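Local coordinates for endoglucanase (Uncultured bacterium, PDB 3X17), which hydrolyses internal beta-1,4-glucosidic bonds of cellulose, as an endoglucanase of glycoside hydrolase family 9 that carries an N-terminal Ig-like domain, at residues E199-A204 with L445-H450; A177-K182 with L250-M255; Y268-Q273 with W308-A313. All coordinates share one frame; numbering follows the deposited sequence.

Interaction 1 of 3, residues E199-A204 with L445-H450; sequences ELYPQA and LLLFAH
Y201 and L447 approach each other at an angle rather than lying alongside, and the phenol touches the leucine with its far end: OH of Y201 comes to 4.1 Å from CD1 of L447. The second bridge is made by L200 and F448. Here CD1 of L200 arrives near the plane of the phenyl ring, at its edge, with CE1 of F448 as the closest carbon at 4.5 Å. The backbones stay well apart, CA of L200 to CA of F448 10.0 Å, and the side chains span the distance. F448 takes part although its CB leaves the helix away from 199-204; it is the ring end that swings back toward L200. Y201 starts out toward helix 435-452, and its CG stands anti to the carbonyl carbon (chi1 -47°), which folds the ring back over its neighbour, so that CB of L200 sits 3.8 Å above the plane and over the ring centre. This CB-over-ring contact packs L200 and Y201 together where the backbone leaves helical angles. The end of helix 184-200 is thereby packed on helix 435-452 within the (alpha/alpha)6 barrel of the family 9 region.

Helix 543-558 adds to the contact: Y201 meets F551 edge-to-face and H555 with the planes nearly perpendicular, while F448 stacks on F385 of helix 381-390. The phenol oxygen has its polar partner in ND1 of H555, to which it is hydrogen-bonded; the methyl of L447 can give it van der Waals contact alone. The modest 95 Å² buried between the segments is thus van der Waals packing, with a single polar atom, OH of Y201, on a methyl. The polar link that ties down the phenol end runs to helix 543-558, and helix 435-452 contributes the L447 methyl beside it.

Interaction 2 of 3, residues A177-K182 with L250-M255; sequences AGDYGK and LRWPGM
The indole of W252 meets D179 with its edge: CZ3 points at the aspartate, whose CB lies in the ring plane at 3.8 Å. OD2 of D179 also approaches CZ3 of W252, at 3.9 Å, but the carboxylate plane is turned 51° from that of the indole, so the two groups meet aslant and do not stack. D179 directs its CB toward 250-255, and its CG is held between the backbone N and the carbonyl carbon (chi1 62°). That torsion curls the carboxylate back along its own loop, where OD2 takes a weak bond from N of G181, 3.2 Å long and bent to 140°. The same oxygen is hydrogen-bonded to OH of Y183, which is the stronger tie and fixes the position of this end of the group.

Beside this pair, P253 leans on Y180. CG of the proline lies 4.4 Å from CD2 of the tyrosine, approaching the ring obliquely, and CA of P253 is also the nearest backbone neighbour of D179, 7.5 Å away from its CA. The phenol hydroxyl continues past the proline to the carbonyl oxygen of I256, a bond that joins Y180 to the chain just beyond 250-255. R494 hydrogen-bonds to both loops: its NE serves O of P253 and its NH1 serves O of G178, while N of G178 is bonded to OE2 of E540.

Two irregular loops, one leading into strand 182-183 and the other following strand 243-249, are thus brought together, and the side chain of Y180 lies about 5 Å from the bound zinc ion. A177, G178 and D179 are the last three residues of an Asp-Ala-Gly-Asp sequence, as in family 9 enzymes, consistent with a place at the substrate cleft.

Interaction 3 of 3, residues Y268-Q273 with W308-A313; sequences YRITTQ and WRFLAA
The phenyl ring of F310 receives T272 at its edge, with CG2 near the ring plane and 4.3 Å from CE2, while I270 comes in obliquely and sets its CD1 4.0 Å from CZ of F310. In this part of the (alpha/alpha)6 barrel domain the end of helix 294-312 packs against the junction of strand 265-271 and helix 272-288, and F310 and L311 on its last turn meet residues 270-272.

I270 and F310 reach for each other from opposite directions. The phenylalanine has CG anti to the backbone N (chi1 -175°), which extends the ring outward from the helix toward the isoleucine. T272 and L311 lie at a slant to one another and come closest in backbone terms as well, their CA atoms 6.7 Å apart.

Threonine divides its two branches between different surroundings. CG2 faces F310 and L311, whereas OG1, placed between the backbone N and the carbonyl carbon (chi1 49°), is hydrogen-bonded to OD2 of D336 and N of I317. D336 lies in sequence between the calcium ligands D335 and D338, so the polar side of T272 ties this helix start to the calcium-binding loop. L311 also touches T275 and A276 of helix 272-288.

A single leucine methyl fills the angle between main chain and side chain of the threonine: CD2 of L311 rests 3.8 Å from CB of T272 and 3.5 Å from its backbone O.

All three contacts lie in the family 9 catalytic region. Along the chain, 177-182 comes first, followed by 199-204, 250-255, 268-273, 308-313 and 445-450; interactions 1 and 2 therefore interleave, both segments of interaction 2 precede those of interaction 3, and interaction 3 falls between the segments of interaction 1. The loops of interaction 2 adjoin the small sheet to which 268-273 partly belongs, and CD2 of L250 packs 3.9 Å from OH of Y268, the two centres about 26 Å apart. Interactions 2 and 3 are thus neighbours around the sheet, while interaction 1, its centre about 34 Å and 31 Å from theirs, ties barrel helices far apart along the chain.

Interaction 1 of 3, residues E199-A204 with L445-H450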
loop_
_atom_site.group_PDB
_atom_site.type_symbol
_atom_site.label_atom_id
_atom_site.label_comp_id
_atom_site.label_asym_id
_atom_site.label_seq_id
_atom_site.Cartn_x
_atom_site.Cartn_y
_atom_site.Cartn_z
ATOM N N GLU A 199 9.521 -2.167 11.705
ATOM C CA GLU A 199 9.448 -2.306 13.156
ATOM C C GLU A 199 8.909 -3.673 13.592
ATOM O O GLU A 199 9.403 -4.267 14.530
ATOM C CB GLU A 199 8.548 -1.206 13.735
ATOM C CG GLU A 199 8.607 -1.098 15.254
ATOM C CD GLU A 199 8.015 0.197 15.746
ATOM O OE1 GLU A 199 6.921 0.586 15.262
ATOM O OE2 GLU A 199 8.624 0.824 16.640
ATOM N N LEU A 200 7.847 -4.129 12.946
ATOM C CA LEU A 200 7.237 -5.409 13.275
ATOM C C LEU A 200 7.991 -6.590 12.663
ATOM O O LEU A 200 8.064 -7.636 13.278
ATOM C CB LEU A 200 5.748 -5.441 12.861
ATOM C CG LEU A 200 4.849 -4.649 13.810
ATOM C CD1 LEU A 200 3.406 -4.549 13.262
ATOM C CD2 LEU A 200 4.903 -5.265 15.255
ATOM N N TYR A 201 8.643 -6.392 11.524
ATOM C CA TYR A 201 9.307 -7.510 10.844
ATOM C C TYR A 201 10.758 -7.220 10.455
ATOM O O TYR A 201 11.138 -7.389 9.300
ATOM C CB TYR A 201 8.499 -7.913 9.604
ATOM C CG TYR A 201 7.004 -8.055 9.875
ATOM C CD1 TYR A 201 6.521 -9.065 10.688
ATOM C CD2 TYR A 201 6.087 -7.167 9.327
ATOM C CE1 TYR A 201 5.163 -9.187 10.951
ATOM C CE2 TYR A 201 4.735 -7.297 9.550
ATOM C CZ TYR A 201 4.275 -8.293 10.372
ATOM O OH TYR A 201 2.927 -8.423 10.593
ATOM N N PRO A 202 11.585 -6.809 11.424
ATOM C CA PRO A 202 12.961 -6.366 11.142
ATOM C C PRO A 202 13.802 -7.460 10.493
ATOM O O PRO A 202 14.759 -7.165 9.756
ATOM C CB PRO A 202 13.524 -6.008 12.534
ATOM C CG PRO A 202 12.673 -6.784 13.526
ATOM C CD PRO A 202 11.277 -6.860 12.867
ATOM N N GLN A 203 13.435 -8.719 10.733
ATOM C CA GLN A 203 14.221 -9.840 10.216
ATOM C C GLN A 203 13.985 -10.044 8.704
ATOM O O GLN A 203 14.833 -10.617 8.008
ATOM C CB GLN A 203 13.974 -11.136 11.027
ATOM C CG GLN A 203 12.533 -11.681 10.984
ATOM C CD GLN A 203 11.515 -10.829 11.779
ATOM O OE1 GLN A 203 11.821 -9.733 12.244
ATOM N NE2 GLN A 203 10.308 -11.359 11.950
ATOM N N ALA A 204 12.921 -9.437 8.170
ATOM C CA ALA A 204 12.744 -9.427 6.711
ATOM C C ALA A 204 13.570 -8.350 5.984
ATOM O O ALA A 204 13.686 -8.366 4.771
ATOM C CB ALA A 204 11.279 -9.342 6.340
ATOM N N LEU A 445 -5.156 -4.531 9.080
ATOM C CA LEU A 445 -5.941 -4.549 10.323
ATOM C C LEU A 445 -6.113 -5.953 10.906
ATOM O O LEU A 445 -6.049 -6.126 12.132
ATOM C CB LEU A 445 -7.303 -3.854 10.194
ATOM C CG LEU A 445 -7.333 -2.436 9.610
ATOM C CD1 LEU A 445 -8.773 -1.994 9.439
ATOM C CD2 LEU A 445 -6.526 -1.444 10.442
ATOM N N LEU A 446 -6.279 -6.955 10.041
ATOM C CA LEU A 446 -6.269 -8.359 10.488
ATOM C C LEU A 446 -4.954 -8.708 11.179
ATOM O O LEU A 446 -4.962 -9.241 12.287
ATOM C CB LEU A 446 -6.494 -9.324 9.320
ATOM C CG LEU A 446 -7.863 -9.201 8.651
ATOM C CD1 LEU A 446 -7.833 -9.826 7.255
ATOM C CD2 LEU A 446 -8.938 -9.863 9.513
ATOM N N LEU A 447 -3.835 -8.295 10.592
ATOM C CA LEU A 447 -2.563 -8.561 11.200
ATOM C C LEU A 447 -2.351 -7.794 12.497
ATOM O O LEU A 447 -1.624 -8.263 13.361
ATOM C CB LEU A 447 -1.408 -8.315 10.227
ATOM C CG LEU A 447 -1.323 -9.277 9.036
ATOM C CD1 LEU A 447 -0.229 -8.844 8.057
ATOM C CD2 LEU A 447 -1.138 -10.728 9.477
ATOM N N PHE A 448 -2.912 -6.596 12.627
ATOM C CA PHE A 448 -2.769 -5.864 13.899
ATOM C C PHE A 448 -3.440 -6.674 15.032
ATOM O O PHE A 448 -2.882 -6.814 16.118
ATOM C CB PHE A 448 -3.418 -4.486 13.840
ATOM C CG PHE A 448 -2.596 -3.430 13.109
ATOM C CD1 PHE A 448 -1.251 -3.634 12.815
ATOM C CD2 PHE A 448 -3.173 -2.224 12.748
ATOM C CE1 PHE A 448 -0.503 -2.652 12.153
ATOM C CE2 PHE A 448 -2.419 -1.213 12.117
ATOM C CZ PHE A 448 -1.088 -1.438 11.819
ATOM N N ALA A 449 -4.654 -7.140 14.770
ATOM C CA ALA A 449 -5.440 -7.910 15.725
ATOM C C ALA A 449 -4.755 -9.243 16.032
ATOM O O ALA A 449 -4.521 -9.577 17.190
ATOM C CB ALA A 449 -6.886 -8.141 15.174
ATOM N N HIS A 450 -4.296 -9.912 14.990
ATOM C CA HIS A 450 -3.459 -11.094 15.129
ATOM C C HIS A 450 -2.267 -10.862 16.055
ATOM O O HIS A 450 -1.837 -11.770 16.770
ATOM C CB HIS A 450 -2.967 -11.566 13.761
ATOM C CG HIS A 450 -2.085 -12.779 13.824
ATOM N ND1 HIS A 450 -2.547 -14.015 14.234
ATOM C CD2 HIS A 450 -0.765 -12.939 13.560
ATOM C CE1 HIS A 450 -1.567 -14.899 14.143
ATOM N NE2 HIS A 450 -0.464 -14.263 13.786
#

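Interaction 2 of 3, residues A177-K182 with L250-M255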
loop_
_atom_site.group_PDB
_atom_site.type_symbol
_atom_site.label_atom_id
_atom_site.label_comp_id
_atom_site.label_asym_id
_atom_site.label_seq_id
_atom_site.Cartn_x
_atom_site.Cartn_y
_atom_site.Cartn_z
ATOM N N ALA A 177 3.059 8.526 -8.128
ATOM C CA ALA A 177 2.214 7.547 -8.796
ATOM C C ALA A 177 2.669 7.362 -10.223
ATOM O O ALA A 177 3.842 7.120 -10.466
ATOM C CB ALA A 177 0.752 8.001 -8.740
ATOM N N GLY A 178 1.754 7.505 -11.178
ATOM C CA GLY A 178 2.148 7.595 -12.575
ATOM C C GLY A 178 2.396 9.012 -13.090
ATOM O O GLY A 178 2.731 9.203 -14.266
ATOM N N ASP A 179 2.125 10.007 -12.250
ATOM C CA ASP A 179 2.581 11.359 -12.512
ATOM C C ASP A 179 3.863 11.604 -11.740
ATOM O O ASP A 179 4.481 10.665 -11.193
ATOM C CB ASP A 179 1.524 12.390 -12.085
ATOM C CG ASP A 179 1.243 12.342 -10.593
ATOM O OD1 ASP A 179 1.174 11.220 -10.058
ATOM O OD2 ASP A 179 1.117 13.410 -9.961
ATOM N N TYR A 180 4.259 12.870 -11.681
ATOM C CA TYR A 180 5.526 13.238 -11.051
ATOM C C TYR A 180 5.322 14.220 -9.913
ATOM O O TYR A 180 6.297 14.676 -9.293
ATOM C CB TYR A 180 6.508 13.833 -12.080
ATOM C CG TYR A 180 6.849 12.891 -13.222
ATOM C CD1 TYR A 180 7.211 11.566 -12.974
ATOM C CD2 TYR A 180 6.843 13.331 -14.543
ATOM C CE1 TYR A 180 7.522 10.694 -14.012
ATOM C CE2 TYR A 180 7.205 12.472 -15.581
ATOM C CZ TYR A 180 7.529 11.160 -15.314
ATOM O OH TYR A 180 7.846 10.286 -16.355
ATOM N N GLY A 181 4.065 14.482 -9.575
ATOM C CA GLY A 181 3.752 15.268 -8.387
ATOM C C GLY A 181 4.257 14.608 -7.114
ATOM O O GLY A 181 4.476 13.406 -7.065
ATOM N N LYS A 182 4.574 15.422 -6.116
ATOM C CA LYS A 182 5.039 14.911 -4.836
ATOM C C LYS A 182 4.119 15.494 -3.774
ATOM O O LYS A 182 3.766 16.658 -3.822
ATOM C CB LYS A 182 6.475 15.349 -4.587
ATOM C CG LYS A 182 7.434 14.999 -5.764
ATOM C CD LYS A 182 8.894 15.260 -5.416
ATOM C CE LYS A 182 9.160 16.727 -5.100
ATOM N NZ LYS A 182 10.652 17.032 -5.164
ATOM N N LEU A 250 1.798 23.409 -12.838
ATOM C CA LEU A 250 0.439 23.896 -13.108
ATOM C C LEU A 250 -0.301 22.980 -14.083
ATOM O O LEU A 250 -1.522 22.960 -14.115
ATOM C CB LEU A 250 0.478 25.341 -13.650
ATOM C CG LEU A 250 1.111 26.382 -12.710
ATOM C CD1 LEU A 250 1.251 27.745 -13.390
ATOM C CD2 LEU A 250 0.304 26.512 -11.417
ATOM N N ARG A 251 0.455 22.209 -14.852
ATOM C CA ARG A 251 -0.114 21.327 -15.873
ATOM C C ARG A 251 0.329 19.865 -15.704
ATOM O O ARG A 251 1.439 19.585 -15.240
ATOM C CB ARG A 251 0.263 21.831 -17.278
ATOM C CG ARG A 251 -0.372 23.208 -17.625
ATOM C CD ARG A 251 0.182 23.808 -18.925
ATOM N NE ARG A 251 1.645 23.941 -18.910
ATOM C CZ ARG A 251 2.317 24.965 -18.374
ATOM N NH1 ARG A 251 1.669 25.963 -17.767
ATOM N NH2 ARG A 251 3.647 24.980 -18.429
ATOM N N TRP A 252 -0.570 18.946 -16.056
ATOM C CA TRP A 252 -0.251 17.534 -16.137
ATOM C C TRP A 252 0.692 17.359 -17.316
ATOM O O TRP A 252 0.349 17.746 -18.427
ATOM C CB TRP A 252 -1.515 16.709 -16.379
ATOM C CG TRP A 252 -2.489 16.712 -15.223
ATOM C CD1 TRP A 252 -3.615 17.473 -15.102
ATOM C CD2 TRP A 252 -2.442 15.874 -14.059
ATOM N NE1 TRP A 252 -4.264 17.167 -13.932
ATOM C CE2 TRP A 252 -3.557 16.211 -13.259
ATOM C CE3 TRP A 252 -1.571 14.867 -13.619
ATOM C CZ2 TRP A 252 -3.836 15.568 -12.045
ATOM C CZ3 TRP A 252 -1.837 14.235 -12.396
ATOM C CH2 TRP A 252 -2.978 14.578 -11.640
ATOM N N PRO A 253 1.895 16.805 -17.063
ATOM C CA PRO A 253 2.769 16.378 -18.133
ATOM C C PRO A 253 2.072 15.354 -19.015
ATOM O O PRO A 253 1.188 14.625 -18.550
ATOM C CB PRO A 253 3.929 15.722 -17.402
ATOM C CG PRO A 253 3.815 16.192 -15.963
ATOM C CD PRO A 253 2.378 16.384 -15.736
ATOM N N GLY A 254 2.509 15.261 -20.266
ATOM C CA GLY A 254 2.116 14.151 -21.109
ATOM C C GLY A 254 2.831 12.876 -20.700
ATOM O O GLY A 254 3.503 12.823 -19.654
ATOM N N MET A 255 2.727 11.861 -21.554
ATOM C CA MET A 255 3.456 10.630 -21.348
ATOM C C MET A 255 4.910 10.797 -21.732
ATOM O O MET A 255 5.361 10.224 -22.712
ATOM C CB MET A 255 2.815 9.501 -22.158
ATOM C CG MET A 255 1.444 9.087 -21.613
ATOM S SD MET A 255 1.643 8.145 -20.072
ATOM C CE MET A 255 0.181 8.690 -19.178
#

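Interaction 3 of 3, residues Y268-Q273 with W308-A313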
loop_
_atom_site.group_PDB
_atom_site.type_symbol
_atom_site.label_atom_id
_atom_site.label_comp_id
_atom_site.label_asym_id
_atom_site.label_seq_id
_atom_site.Cartn_x
_atom_site.Cartn_y
_atom_site.Cartn_z
ATOM N N TYR A 268 2.698 24.171 -2.946
ATOM C CA TYR A 268 1.349 24.603 -2.593
ATOM C C TYR A 268 1.231 24.844 -1.089
ATOM O O TYR A 268 2.121 24.466 -0.323
ATOM C CB TYR A 268 0.347 23.564 -3.082
ATOM C CG TYR A 268 0.198 23.555 -4.597
ATOM C CD1 TYR A 268 1.207 23.049 -5.405
ATOM C CD2 TYR A 268 -0.858 24.222 -5.213
ATOM C CE1 TYR A 268 1.104 23.071 -6.766
ATOM C CE2 TYR A 268 -0.970 24.250 -6.589
ATOM C CZ TYR A 268 0.013 23.672 -7.352
ATOM O OH TYR A 268 -0.053 23.732 -8.713
ATOM N N ARG A 269 0.120 25.448 -0.671
ATOM C CA ARG A 269 0.019 26.064 0.637
ATOM C C ARG A 269 -0.036 25.008 1.740
ATOM O O ARG A 269 -0.425 23.865 1.494
ATOM C CB ARG A 269 -1.251 26.907 0.700
ATOM C CG ARG A 269 -2.527 26.049 0.735
ATOM C CD ARG A 269 -3.776 26.896 0.703
ATOM N NE ARG A 269 -3.823 27.720 -0.492
ATOM C CZ ARG A 269 -4.460 28.883 -0.570
ATOM N NH1 ARG A 269 -5.159 29.345 0.471
ATOM N NH2 ARG A 269 -4.429 29.569 -1.707
ATOM N N ILE A 270 0.357 25.398 2.952
ATOM C CA ILE A 270 0.352 24.473 4.072
ATOM C C ILE A 270 -1.060 23.976 4.407
ATOM O O ILE A 270 -2.065 24.642 4.130
ATOM C CB ILE A 270 0.980 25.065 5.329
ATOM C CG1 ILE A 270 0.189 26.285 5.812
ATOM C CG2 ILE A 270 2.452 25.427 5.087
ATOM C CD1 ILE A 270 -0.614 26.073 7.108
ATOM N N THR A 271 -1.082 22.900 5.192
ATOM C CA THR A 271 -2.293 22.285 5.666
ATOM C C THR A 271 -1.945 21.720 7.050
ATOM O O THR A 271 -0.795 21.322 7.287
ATOM C CB THR A 271 -2.614 21.152 4.700
ATOM O OG1 THR A 271 -3.679 21.526 3.813
ATOM C CG2 THR A 271 -2.853 19.889 5.389
ATOM N N THR A 272 -2.895 21.764 7.985
ATOM C CA THR A 272 -2.689 21.172 9.306
ATOM C C THR A 272 -2.678 19.644 9.294
ATOM O O THR A 272 -1.905 19.058 10.028
ATOM C CB THR A 272 -3.717 21.678 10.345
ATOM O OG1 THR A 272 -5.037 21.577 9.791
ATOM C CG2 THR A 272 -3.434 23.135 10.683
ATOM N N GLN A 273 -3.510 18.993 8.469
ATOM C CA GLN A 273 -3.403 17.524 8.320
ATOM C C GLN A 273 -2.022 17.063 7.853
ATOM O O GLN A 273 -1.490 16.079 8.353
ATOM C CB GLN A 273 -4.531 16.915 7.450
ATOM C CG GLN A 273 -4.599 17.407 6.007
ATOM C CD GLN A 273 -3.915 16.471 5.014
ATOM O OE1 GLN A 273 -3.251 15.496 5.407
ATOM N NE2 GLN A 273 -4.032 16.786 3.720
ATOM N N TRP A 308 4.320 20.074 15.927
ATOM C CA TRP A 308 3.313 20.060 16.967
ATOM C C TRP A 308 3.138 21.444 17.617
ATOM O O TRP A 308 2.040 21.786 18.032
ATOM C CB TRP A 308 3.611 19.022 18.045
ATOM C CG TRP A 308 2.479 18.929 19.032
ATOM C CD1 TRP A 308 2.371 19.575 20.227
ATOM C CD2 TRP A 308 1.244 18.236 18.835
ATOM N NE1 TRP A 308 1.176 19.281 20.813
ATOM C CE2 TRP A 308 0.451 18.474 19.973
ATOM C CE3 TRP A 308 0.759 17.377 17.833
ATOM C CZ2 TRP A 308 -0.810 17.892 20.143
ATOM C CZ3 TRP A 308 -0.504 16.807 17.993
ATOM C CH2 TRP A 308 -1.284 17.093 19.126
ATOM N N ARG A 309 4.210 22.227 17.731
ATOM C CA ARG A 309 4.081 23.585 18.278
ATOM C C ARG A 309 3.160 24.420 17.387
ATOM O O ARG A 309 2.218 25.075 17.857
ATOM C CB ARG A 309 5.443 24.262 18.368
ATOM C CG ARG A 309 6.088 24.168 19.732
ATOM C CD ARG A 309 7.576 24.499 19.661
ATOM N NE ARG A 309 8.318 23.360 20.190
ATOM C CZ ARG A 309 9.413 22.840 19.654
ATOM N NH1 ARG A 309 10.012 23.428 18.631
ATOM N NH2 ARG A 309 9.966 21.776 20.221
ATOM N N PHE A 310 3.375 24.312 16.082
ATOM C CA PHE A 310 2.453 24.920 15.135
ATOM C C PHE A 310 1.010 24.455 15.327
ATOM O O PHE A 310 0.106 25.280 15.368
ATOM C CB PHE A 310 2.887 24.700 13.688
ATOM C CG PHE A 310 2.022 25.416 12.702
ATOM C CD1 PHE A 310 2.273 26.754 12.379
ATOM C CD2 PHE A 310 0.914 24.789 12.150
ATOM C CE1 PHE A 310 1.432 27.442 11.515
ATOM C CE2 PHE A 310 0.094 25.458 11.251
ATOM C CZ PHE A 310 0.340 26.801 10.953
ATOM N N LEU A 311 0.781 23.141 15.358
ATOM C CA LEU A 311 -0.584 22.622 15.543
ATOM C C LEU A 311 -1.269 23.076 16.840
ATOM O O LEU A 311 -2.473 23.268 16.865
ATOM C CB LEU A 311 -0.624 21.093 15.469
ATOM C CG LEU A 311 -0.250 20.485 14.124
ATOM C CD1 LEU A 311 0.199 19.051 14.343
ATOM C CD2 LEU A 311 -1.469 20.578 13.178
ATOM N N ALA A 312 -0.526 23.176 17.926
ATOM C CA ALA A 312 -1.137 23.525 19.207
ATOM C C ALA A 312 -1.548 25.010 19.251
ATOM O O ALA A 312 -2.416 25.387 20.037
ATOM C CB ALA A 312 -0.216 23.163 20.376
ATOM N N ALA A 313 -1.067 25.789 18.278
ATOM C CA ALA A 313 -1.350 27.223 18.209
ATOM C C ALA A 313 -2.315 27.520 17.079
ATOM O O ALA A 313 -2.548 28.672 16.736
ATOM C CB ALA A 313 -0.052 28.031 17.992
#